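Local coordinates for protein fimbrin (Schizosaccharomyces pombe, PDB 1RT8) that binds and cross-links actin filaments, associates with actin structures of cell polarity, and acts in cytokinesis, mating and spore formation, at residues A[169-172]-A[173-176]; A[352-355]-A[356-360]; A[440-443]-A[444-448]. All blocks are in the same frame, centred on the assembly; numbering follows the deposited sequence.

How the interactions relate
From the N terminus, interaction 1 comes first, on the last two turns of helix 162-176 in the second calponin-homology domain, within the first actin-binding region. Interaction 2 follows on helix 345-361 of the third domain, and interaction 3 near the start of helix 442-451 of the fourth; both belong to the second actin-binding region. Each is a local contact between neighbouring turns, so none closes a long loop, and the three run in series without nesting or crossing. Their centres lie about 44 Å (1 and 2), 37 Å (2 and 3) and 50 Å (1 and 3) apart. Interaction 1 packs on helix 194-203, interaction 2 on helices 314-323 and 371-375, and interaction 3 on helices 410-421, 467-483 and 500-511.

Interaction 1. Residues A[169-172]-A[173-176]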
ATOM      1  N   TRP A 169       1.221   9.711  19.451  1.00 36.65           N
ATOM      2  CA  TRP A 169       0.012  10.455  19.800  1.00 36.16           C
ATOM      3  C   TRP A 169      -0.521  10.016  21.165  1.00 36.65           C
ATOM      4  O   TRP A 169      -0.702  10.830  22.070  1.00 36.74           O
ATOM      5  CB  TRP A 169      -1.058  10.214  18.736  1.00 33.87           C
ATOM      6  CG  TRP A 169      -2.384  10.841  19.037  1.00 33.95           C
ATOM      7  CD1 TRP A 169      -2.715  12.165  18.925  1.00 33.86           C
ATOM      8  CD2 TRP A 169      -3.573  10.166  19.473  1.00 34.77           C
ATOM      9  NE1 TRP A 169      -4.035  12.351  19.257  1.00 32.96           N
ATOM     10  CE2 TRP A 169      -4.586  11.143  19.596  1.00 33.01           C
ATOM     11  CE3 TRP A 169      -3.879   8.830  19.770  1.00 33.30           C
ATOM     12  CZ2 TRP A 169      -5.885  10.826  20.004  1.00 34.14           C
ATOM     13  CZ3 TRP A 169      -5.172   8.514  20.179  1.00 33.58           C
ATOM     14  CH2 TRP A 169      -6.159   9.511  20.291  1.00 33.98           C
ATOM     15  N   PHE A 170      -0.783   8.719  21.288  1.00 35.29           N
ATOM     16  CA  PHE A 170      -1.289   8.130  22.520  1.00 35.19           C
ATOM     17  C   PHE A 170      -0.417   8.604  23.683  1.00 35.13           C
ATOM     18  O   PHE A 170      -0.925   9.124  24.678  1.00 33.78           O
ATOM     19  CB  PHE A 170      -1.249   6.596  22.386  1.00 35.06           C
ATOM     20  CG  PHE A 170      -2.091   5.857  23.392  1.00 34.22           C
ATOM     21  CD1 PHE A 170      -2.687   4.646  23.046  1.00 34.77           C
ATOM     22  CD2 PHE A 170      -2.279   6.349  24.678  1.00 33.86           C
ATOM     23  CE1 PHE A 170      -3.458   3.939  23.959  1.00 34.99           C
ATOM     24  CE2 PHE A 170      -3.048   5.648  25.603  1.00 34.53           C
ATOM     25  CZ  PHE A 170      -3.640   4.440  25.244  1.00 34.80           C
ATOM     26  N   ASN A 171       0.899   8.452  23.543  1.00 34.27           N
ATOM     27  CA  ASN A 171       1.821   8.860  24.597  1.00 35.60           C
ATOM     28  C   ASN A 171       1.856  10.361  24.845  1.00 36.93           C
ATOM     29  O   ASN A 171       2.047  10.802  25.976  1.00 38.26           O
ATOM     30  CB  ASN A 171       3.231   8.351  24.305  1.00 32.53           C
ATOM     31  CG  ASN A 171       3.358   6.864  24.525  1.00 33.90           C
ATOM     32  OD1 ASN A 171       2.956   6.343  25.571  1.00 33.18           O
ATOM     33  ND2 ASN A 171       3.919   6.164  23.547  1.00 31.92           N
ATOM     34  N   TYR A 172       1.682  11.149  23.791  1.00 38.32           N
ATOM     35  CA  TYR A 172       1.665  12.596  23.945  1.00 40.60           C
ATOM     36  C   TYR A 172       0.603  12.958  24.984  1.00 39.66           C
ATOM     37  O   TYR A 172       0.813  13.835  25.819  1.00 40.27           O
ATOM     38  CB  TYR A 172       1.329  13.266  22.613  1.00 41.65           C
ATOM     39  CG  TYR A 172       0.950  14.725  22.742  1.00 43.51           C
ATOM     40  CD1 TYR A 172       1.923  15.711  22.934  1.00 43.69           C
ATOM     41  CD2 TYR A 172      -0.387  15.120  22.674  1.00 43.02           C
ATOM     42  CE1 TYR A 172       1.569  17.059  23.052  1.00 45.71           C
ATOM     43  CE2 TYR A 172      -0.751  16.458  22.792  1.00 45.75           C
ATOM     44  CZ  TYR A 172       0.228  17.423  22.978  1.00 45.62           C
ATOM     45  OH  TYR A 172      -0.143  18.746  23.079  1.00 48.30           O
ATOM     46  N   HIS A 173      -0.535  12.271  24.933  1.00 38.67           N
ATOM     47  CA  HIS A 173      -1.619  12.528  25.871  1.00 37.38           C
ATOM     48  C   HIS A 173      -1.378  11.949  27.267  1.00 37.98           C
ATOM     49  O   HIS A 173      -1.629  12.622  28.266  1.00 38.01           O
ATOM     50  CB  HIS A 173      -2.934  11.997  25.307  1.00 37.14           C
ATOM     51  CG  HIS A 173      -3.465  12.808  24.169  1.00 37.06           C
ATOM     52  ND1 HIS A 173      -3.876  14.114  24.319  1.00 36.43           N
ATOM     53  CD2 HIS A 173      -3.616  12.511  22.858  1.00 36.66           C
ATOM     54  CE1 HIS A 173      -4.256  14.589  23.145  1.00 37.97           C
ATOM     55  NE2 HIS A 173      -4.107  13.635  22.242  1.00 35.72           N
ATOM     56  N   LEU A 174      -0.902  10.709  27.349  1.00 36.61           N
ATOM     57  CA  LEU A 174      -0.639  10.114  28.654  1.00 36.41           C
ATOM     58  C   LEU A 174       0.365  10.987  29.394  1.00 37.92           C
ATOM     59  O   LEU A 174       0.277  11.163  30.610  1.00 37.69           O
ATOM     60  CB  LEU A 174      -0.072   8.704  28.509  1.00 33.83           C
ATOM     61  CG  LEU A 174      -1.029   7.672  27.916  1.00 34.39           C
ATOM     62  CD1 LEU A 174      -0.340   6.315  27.878  1.00 30.60           C
ATOM     63  CD2 LEU A 174      -2.310   7.609  28.750  1.00 32.63           C
ATOM     64  N   LYS A 175       1.318  11.547  28.654  1.00 39.09           N
ATOM     65  CA  LYS A 175       2.319  12.399  29.269  1.00 39.98           C
ATOM     66  C   LYS A 175       1.666  13.680  29.768  1.00 38.86           C
ATOM     67  O   LYS A 175       2.008  14.179  30.840  1.00 37.85           O
ATOM     68  CB  LYS A 175       3.436  12.740  28.284  1.00 42.40           C
ATOM     69  CG  LYS A 175       4.526  13.599  28.913  1.00 46.29           C
ATOM     70  CD  LYS A 175       5.621  13.947  27.922  1.00 49.20           C
ATOM     71  CE  LYS A 175       6.662  14.855  28.569  1.00 49.22           C
ATOM     72  NZ  LYS A 175       7.780  15.163  27.634  1.00 50.67           N
ATOM     73  N   ALA A 176       0.720  14.200  28.993  1.00 37.68           N
ATOM     74  CA  ALA A 176       0.018  15.421  29.368  1.00 39.10           C
ATOM     75  C   ALA A 176      -0.859  15.158  30.580  1.00 39.39           C
ATOM     76  O   ALA A 176      -1.070  16.045  31.408  1.00 39.86           O
ATOM     77  CB  ALA A 176      -0.838  15.918  28.217  1.00 37.59           C
TER
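Three aromatic side chains, Trp169, Tyr172 and His173, cluster on one side of helix 162-176 in the second calponin-homology domain. The imidazole edge of His173 is turned to the indole face of Trp169 in a T-shaped pair, centroids 4.7 Å apart and planes at 83°, with CD2 near the rim of the indole. Tyr172 presents its own edge to the His173 ring, its CD2 standing 3.9 Å above the imidazole centre, planes at 73°. With CG of His173 anti to its carbonyl carbon (chi1 -72°), the imidazole lies back along the helix between the two larger rings.

In the apolar part, Phe170 CE2 meets Leu174 CD1 at 3.6 Å; beyond them lie Val183 and helix 194-203.

Among the backbone bonds, Leu174 N reaches Phe170 O at 3.1 Å and Lys175 N reaches Asn171 O at 2.9 Å.

Although Trp169 NE1 and His173 NE2 approach to 3.3 Å, the angle is wrong for a hydrogen bond between them. Both nitrogens bond instead to the carbonyl oxygen of Pro263, past the end of helix 248-261. A carbonyl oxygen can only accept, so His173 NE2 probably carries a proton; sharing that acceptor should limit the rotation of both rings.

Interaction 2. Residues A[352-355]-A[356-360]. With SO4 (sulfate ion), chain D.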
ATOM      1  N   CYS A 352      27.832   1.580   0.365  1.00 22.86           N
ATOM      2  CA  CYS A 352      27.318   2.195  -0.847  1.00 23.53           C
ATOM      3  C   CYS A 352      28.276   2.063  -2.033  1.00 23.35           C
ATOM      4  O   CYS A 352      27.832   1.928  -3.172  1.00 21.37           O
ATOM      5  CB  CYS A 352      26.963   3.662  -0.584  1.00 23.00           C
ATOM      6  SG  CYS A 352      25.510   3.856   0.495  1.00 25.25           S
ATOM      7  N   ASN A 353      29.583   2.098  -1.776  1.00 25.22           N
ATOM      8  CA  ASN A 353      30.557   1.938  -2.865  1.00 26.37           C
ATOM      9  C   ASN A 353      30.382   0.542  -3.464  1.00 26.46           C
ATOM     10  O   ASN A 353      30.484   0.349  -4.673  1.00 27.61           O
ATOM     11  CB  ASN A 353      31.996   2.084  -2.356  1.00 27.26           C
ATOM     12  CG  ASN A 353      32.370   3.525  -2.043  1.00 27.06           C
ATOM     13  OD1 ASN A 353      31.730   4.463  -2.512  1.00 25.38           O
ATOM     14  ND2 ASN A 353      33.424   3.701  -1.264  1.00 26.60           N
ATOM     15  N   TYR A 354      30.111  -0.426  -2.597  1.00 28.12           N
ATOM     16  CA  TYR A 354      29.909  -1.809  -3.010  1.00 28.62           C
ATOM     17  C   TYR A 354      28.618  -1.913  -3.830  1.00 30.16           C
ATOM     18  O   TYR A 354      28.585  -2.555  -4.879  1.00 30.18           O
ATOM     19  CB  TYR A 354      29.854  -2.697  -1.760  1.00 29.28           C
ATOM     20  CG  TYR A 354      29.767  -4.191  -2.009  1.00 30.39           C
ATOM     21  CD1 TYR A 354      30.340  -4.777  -3.142  1.00 32.08           C
ATOM     22  CD2 TYR A 354      29.135  -5.024  -1.091  1.00 31.37           C
ATOM     23  CE1 TYR A 354      30.276  -6.169  -3.352  1.00 31.90           C
ATOM     24  CE2 TYR A 354      29.068  -6.400  -1.287  1.00 32.69           C
ATOM     25  CZ  TYR A 354      29.637  -6.967  -2.420  1.00 32.78           C
ATOM     26  OH  TYR A 354      29.540  -8.332  -2.615  1.00 32.55           O
ATOM     27  N   ALA A 355      27.561  -1.258  -3.360  1.00 28.43           N
ATOM     28  CA  ALA A 355      26.288  -1.281  -4.061  1.00 28.55           C
ATOM     29  C   ALA A 355      26.433  -0.714  -5.475  1.00 29.77           C
ATOM     30  O   ALA A 355      25.869  -1.250  -6.426  1.00 29.02           O
ATOM     31  CB  ALA A 355      25.250  -0.485  -3.282  1.00 26.00           C
ATOM     32  N   VAL A 356      27.184   0.376  -5.606  1.00 29.03           N
ATOM     33  CA  VAL A 356      27.396   1.006  -6.908  1.00 29.07           C
ATOM     34  C   VAL A 356      28.178   0.098  -7.857  1.00 29.55           C
ATOM     35  O   VAL A 356      27.835  -0.013  -9.036  1.00 28.53           O
ATOM     36  CB  VAL A 356      28.113   2.366  -6.742  1.00 27.61           C
ATOM     37  CG1 VAL A 356      28.611   2.888  -8.084  1.00 28.53           C
ATOM     38  CG2 VAL A 356      27.126   3.375  -6.138  1.00 27.29           C
ATOM     39  N   ASP A 357      29.212  -0.565  -7.341  1.00 29.82           N
ATOM     40  CA  ASP A 357      30.012  -1.469  -8.162  1.00 28.43           C
ATOM     41  C   ASP A 357      29.200  -2.680  -8.634  1.00 29.52           C
ATOM     42  O   ASP A 357      29.351  -3.130  -9.771  1.00 30.67           O
ATOM     43  CB  ASP A 357      31.248  -1.940  -7.396  1.00 30.39           C
ATOM     44  CG  ASP A 357      32.357  -0.906  -7.391  1.00 30.19           C
ATOM     45  OD1 ASP A 357      32.297   0.046  -8.192  1.00 29.91           O
ATOM     46  OD2 ASP A 357      33.303  -1.051  -6.593  1.00 35.90           O
ATOM     47  N   LEU A 358      28.351  -3.218  -7.767  1.00 28.80           N
ATOM     48  CA  LEU A 358      27.517  -4.353  -8.156  1.00 29.74           C
ATOM     49  C   LEU A 358      26.598  -3.928  -9.289  1.00 30.01           C
ATOM     50  O   LEU A 358      26.184  -4.747 -10.108  1.00 28.63           O
ATOM     51  CB  LEU A 358      26.684  -4.844  -6.978  1.00 29.56           C
ATOM     52  CG  LEU A 358      27.449  -5.656  -5.938  1.00 30.04           C
ATOM     53  CD1 LEU A 358      26.564  -5.898  -4.734  1.00 27.04           C
ATOM     54  CD2 LEU A 358      27.913  -6.982  -6.560  1.00 30.03           C
ATOM     55  N   GLY A 359      26.279  -2.635  -9.322  1.00 29.66           N
ATOM     56  CA  GLY A 359      25.430  -2.097 -10.366  1.00 28.27           C
ATOM     57  C   GLY A 359      26.226  -1.983 -11.649  1.00 29.56           C
ATOM     58  O   GLY A 359      25.740  -2.318 -12.730  1.00 27.35           O
ATOM     59  N   LYS A 360      27.464  -1.515 -11.531  1.00 29.52           N
ATOM     60  CA  LYS A 360      28.314  -1.380 -12.699  1.00 30.91           C
ATOM     61  C   LYS A 360      28.568  -2.765 -13.293  1.00 30.50           C
ATOM     62  O   LYS A 360      28.516  -2.939 -14.506  1.00 30.72           O
ATOM     63  CB  LYS A 360      29.630  -0.690 -12.317  1.00 31.58           C
ATOM     64  CG  LYS A 360      29.440   0.771 -11.925  1.00 29.77           C
ATOM     65  CD  LYS A 360      30.756   1.473 -11.643  1.00 31.76           C
ATOM     66  CE  LYS A 360      30.560   2.983 -11.472  1.00 29.51           C
ATOM     67  NZ  LYS A 360      31.855   3.692 -11.213  1.00 30.57           N
TER
HETATM   68  S   SO4 D9003      33.698   7.156  -3.010  1.00 84.09           S
HETATM   69  O1  SO4 D9003      32.113   7.226  -2.651  1.00 81.45           O
HETATM   70  O2  SO4 D9003      34.076   8.521  -3.317  1.00 83.72           O
HETATM   71  O3  SO4 D9003      34.368   6.659  -2.002  1.00 82.75           O
HETATM   72  O4  SO4 D9003      33.714   6.375  -4.226  1.00 82.60           O
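Leu358 stands one turn beyond Tyr354 on helix 345-361 of the third calponin-homology domain, an all-helical fold, and puts CD1 over one face of the phenol ring. The methyl lies 4.0 Å from the ring centroid of Tyr354 and 14° off its normal, a CH-pi contact displaced slightly toward the rim, while Leu358 CG rests 3.9 Å from Tyr354 CE1. Torsions bring the pair together: CG of Tyr354 is anti to its backbone N (chi1 -175°), which carries the ring forward along the helix, and CG of Leu358 is anti to its carbonyl carbon (chi1 -76°), leaning back to meet it. The Tyr354 hydroxyl is tied to the backbone N of Asn329.

Val356 touches the preceding turn through CG2, 3.4 Å from the carbonyl oxygen of Cys352. That same oxygen accepts the backbone N-H of Val356 at 3.0 Å.

Away from this pair, Asn353 ND2 donates to sulfate O3 at 3.2 Å; the ion, probably from the crystallisation liquor, is also held by Ala372 N.

Tyr354, Ala355 and Leu358 all pack on Leu317 of helix 314-323, the loop residue Val328 touches both Tyr354 and Leu358, and Cys352 meets Ile374 and Thr375 of helix 371-375.

Interaction 3. Residues A[440-443]-A[444-448]; sequences TGVF and VLDVL
The Phe443 ring takes a methyl of Val447 on one face: CG2 sits 4.0 Å from the ring centroid of Phe443, 20° off the normal and shifted toward the rim, a CH-pi contact made one turn along the helix. The nearest ring atom is Phe443 CE2, 3.7 Å from Val447 CG2. At chi1 179° the Phe443 ring trails along the helix toward its C-terminal end, where the Val447 methyl that points away from its own carbonyl carbon meets it. The backbone N of Val444 approaches the same ring obliquely. Further out, Ala417, Asn418 and Ala421 of helix 410-421 touch the phenylalanine, as does Ile430.

The carboxylate of Asp446 is the other flat group. Asp446 runs alongside Val442, its OD2 4.0 Å from Val442 CG1, but its polar contacts lie elsewhere: OD1 accepts from Lys426 N and is bonded to the hydroxyl of Tyr458, and OD2 accepts from Gly427 N. Three bonds thus grip a buried acid, which probably favours its charged form.

The contact lies near the N-terminal end of helix 442-451 in the fourth calponin-homology domain, an all-helical fold, and Gly441, with positive phi (78°), makes the turn into it. Two backbone bonds run close to the line of the acceptor carbonyl: Asp446 N to Val442 O and Val447 N to Phe443 O, each 2.9 Å.

Gly441 O is buried without a polar partner. Val444 CG2, held between its own backbone N and carbonyl carbon, lies 3.1 Å from Gly441 O, and Leu445 CG is 3.5 Å from that same Gly441 O. Outward, Val444 and Leu445 rest on Ala477 of helix 467-483; Val444 also meets Phe506, and Val447 meets Leu510, both on helix 500-511.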
ATOM      1  N   THR A 440      -3.216  12.767 -22.251  1.00 28.47           N
ATOM      2  CA  THR A 440      -4.653  12.528 -22.371  1.00 26.98           C
ATOM      3  C   THR A 440      -5.053  11.156 -21.829  1.00 28.16           C
ATOM      4  O   THR A 440      -6.224  10.908 -21.531  1.00 24.54           O
ATOM      5  CB  THR A 440      -5.102  12.636 -23.842  1.00 25.93           C
ATOM      6  OG1 THR A 440      -4.556  11.544 -24.590  1.00 29.05           O
ATOM      7  CG2 THR A 440      -4.598  13.936 -24.455  1.00 27.16           C
ATOM      8  N   GLY A 441      -4.068  10.267 -21.712  1.00 28.49           N
ATOM      9  CA  GLY A 441      -4.330   8.933 -21.208  1.00 27.34           C
ATOM     10  C   GLY A 441      -4.954   8.008 -22.232  1.00 27.68           C
ATOM     11  O   GLY A 441      -5.248   6.857 -21.923  1.00 28.92           O
ATOM     12  N   VAL A 442      -5.154   8.504 -23.449  1.00 28.35           N
ATOM     13  CA  VAL A 442      -5.759   7.711 -24.515  1.00 27.40           C
ATOM     14  C   VAL A 442      -4.774   6.683 -25.072  1.00 26.93           C
ATOM     15  O   VAL A 442      -5.132   5.526 -25.295  1.00 24.41           O
ATOM     16  CB  VAL A 442      -6.243   8.613 -25.663  1.00 27.84           C
ATOM     17  CG1 VAL A 442      -6.864   7.771 -26.770  1.00 29.49           C
ATOM     18  CG2 VAL A 442      -7.252   9.611 -25.134  1.00 28.46           C
ATOM     19  N   PHE A 443      -3.536   7.114 -25.301  1.00 25.31           N
ATOM     20  CA  PHE A 443      -2.506   6.221 -25.812  1.00 24.42           C
ATOM     21  C   PHE A 443      -2.390   4.936 -24.984  1.00 23.56           C
ATOM     22  O   PHE A 443      -2.359   3.841 -25.547  1.00 23.56           O
ATOM     23  CB  PHE A 443      -1.146   6.921 -25.830  1.00 24.40           C
ATOM     24  CG  PHE A 443      -0.038   6.053 -26.334  1.00 25.08           C
ATOM     25  CD1 PHE A 443       0.011   5.678 -27.672  1.00 25.99           C
ATOM     26  CD2 PHE A 443       0.936   5.572 -25.463  1.00 25.89           C
ATOM     27  CE1 PHE A 443       1.020   4.831 -28.139  1.00 27.84           C
ATOM     28  CE2 PHE A 443       1.940   4.732 -25.917  1.00 25.41           C
ATOM     29  CZ  PHE A 443       1.986   4.357 -27.259  1.00 25.44           C
ATOM     30  N   VAL A 444      -2.323   5.058 -23.655  1.00 22.05           N
ATOM     31  CA  VAL A 444      -2.200   3.863 -22.821  1.00 21.66           C
ATOM     32  C   VAL A 444      -3.413   2.942 -22.947  1.00 22.00           C
ATOM     33  O   VAL A 444      -3.276   1.721 -22.900  1.00 19.45           O
ATOM     34  CB  VAL A 444      -1.926   4.202 -21.325  1.00 23.10           C
ATOM     35  CG1 VAL A 444      -0.556   4.885 -21.207  1.00 21.64           C
ATOM     36  CG2 VAL A 444      -3.040   5.088 -20.741  1.00 21.99           C
ATOM     37  N   LEU A 445      -4.598   3.518 -23.125  1.00 21.91           N
ATOM     38  CA  LEU A 445      -5.794   2.705 -23.304  1.00 21.83           C
ATOM     39  C   LEU A 445      -5.715   1.995 -24.678  1.00 21.17           C
ATOM     40  O   LEU A 445      -6.148   0.848 -24.813  1.00 22.23           O
ATOM     41  CB  LEU A 445      -7.051   3.577 -23.189  1.00 23.93           C
ATOM     42  CG  LEU A 445      -7.340   4.075 -21.767  1.00 24.84           C
ATOM     43  CD1 LEU A 445      -8.419   5.138 -21.784  1.00 25.63           C
ATOM     44  CD2 LEU A 445      -7.768   2.901 -20.890  1.00 23.06           C
ATOM     45  N   ASP A 446      -5.142   2.663 -25.681  1.00 21.89           N
ATOM     46  CA  ASP A 446      -4.981   2.049 -27.008  1.00 24.03           C
ATOM     47  C   ASP A 446      -3.990   0.883 -26.951  1.00 24.45           C
ATOM     48  O   ASP A 446      -4.167  -0.133 -27.634  1.00 22.78           O
ATOM     49  CB  ASP A 446      -4.464   3.060 -28.038  1.00 25.00           C
ATOM     50  CG  ASP A 446      -5.532   4.019 -28.507  1.00 25.77           C
ATOM     51  OD1 ASP A 446      -6.725   3.742 -28.284  1.00 26.37           O
ATOM     52  OD2 ASP A 446      -5.170   5.047 -29.109  1.00 29.44           O
ATOM     53  N   VAL A 447      -2.931   1.039 -26.157  1.00 24.98           N
ATOM     54  CA  VAL A 447      -1.941  -0.025 -26.017  1.00 23.68           C
ATOM     55  C   VAL A 447      -2.652  -1.251 -25.443  1.00 23.68           C
ATOM     56  O   VAL A 447      -2.499  -2.366 -25.941  1.00 23.46           O
ATOM     57  CB  VAL A 447      -0.814   0.377 -25.052  1.00 23.37           C
ATOM     58  CG1 VAL A 447       0.129  -0.796 -24.841  1.00 24.46           C
ATOM     59  CG2 VAL A 447      -0.047   1.569 -25.612  1.00 23.80           C
ATOM     60  N   LEU A 448      -3.438  -1.028 -24.394  1.00 20.81           N
ATOM     61  CA  LEU A 448      -4.173  -2.102 -23.737  1.00 21.05           C
ATOM     62  C   LEU A 448      -5.178  -2.729 -24.693  1.00 21.08           C
ATOM     63  O   LEU A 448      -5.443  -3.938 -24.639  1.00 21.58           O
ATOM     64  CB  LEU A 448      -4.882  -1.555 -22.492  1.00 19.51           C
ATOM     65  CG  LEU A 448      -3.957  -1.187 -21.322  1.00 19.59           C
ATOM     66  CD1 LEU A 448      -4.621  -0.211 -20.364  1.00 18.46           C
ATOM     67  CD2 LEU A 448      -3.576  -2.453 -20.595  1.00 19.49           C
TER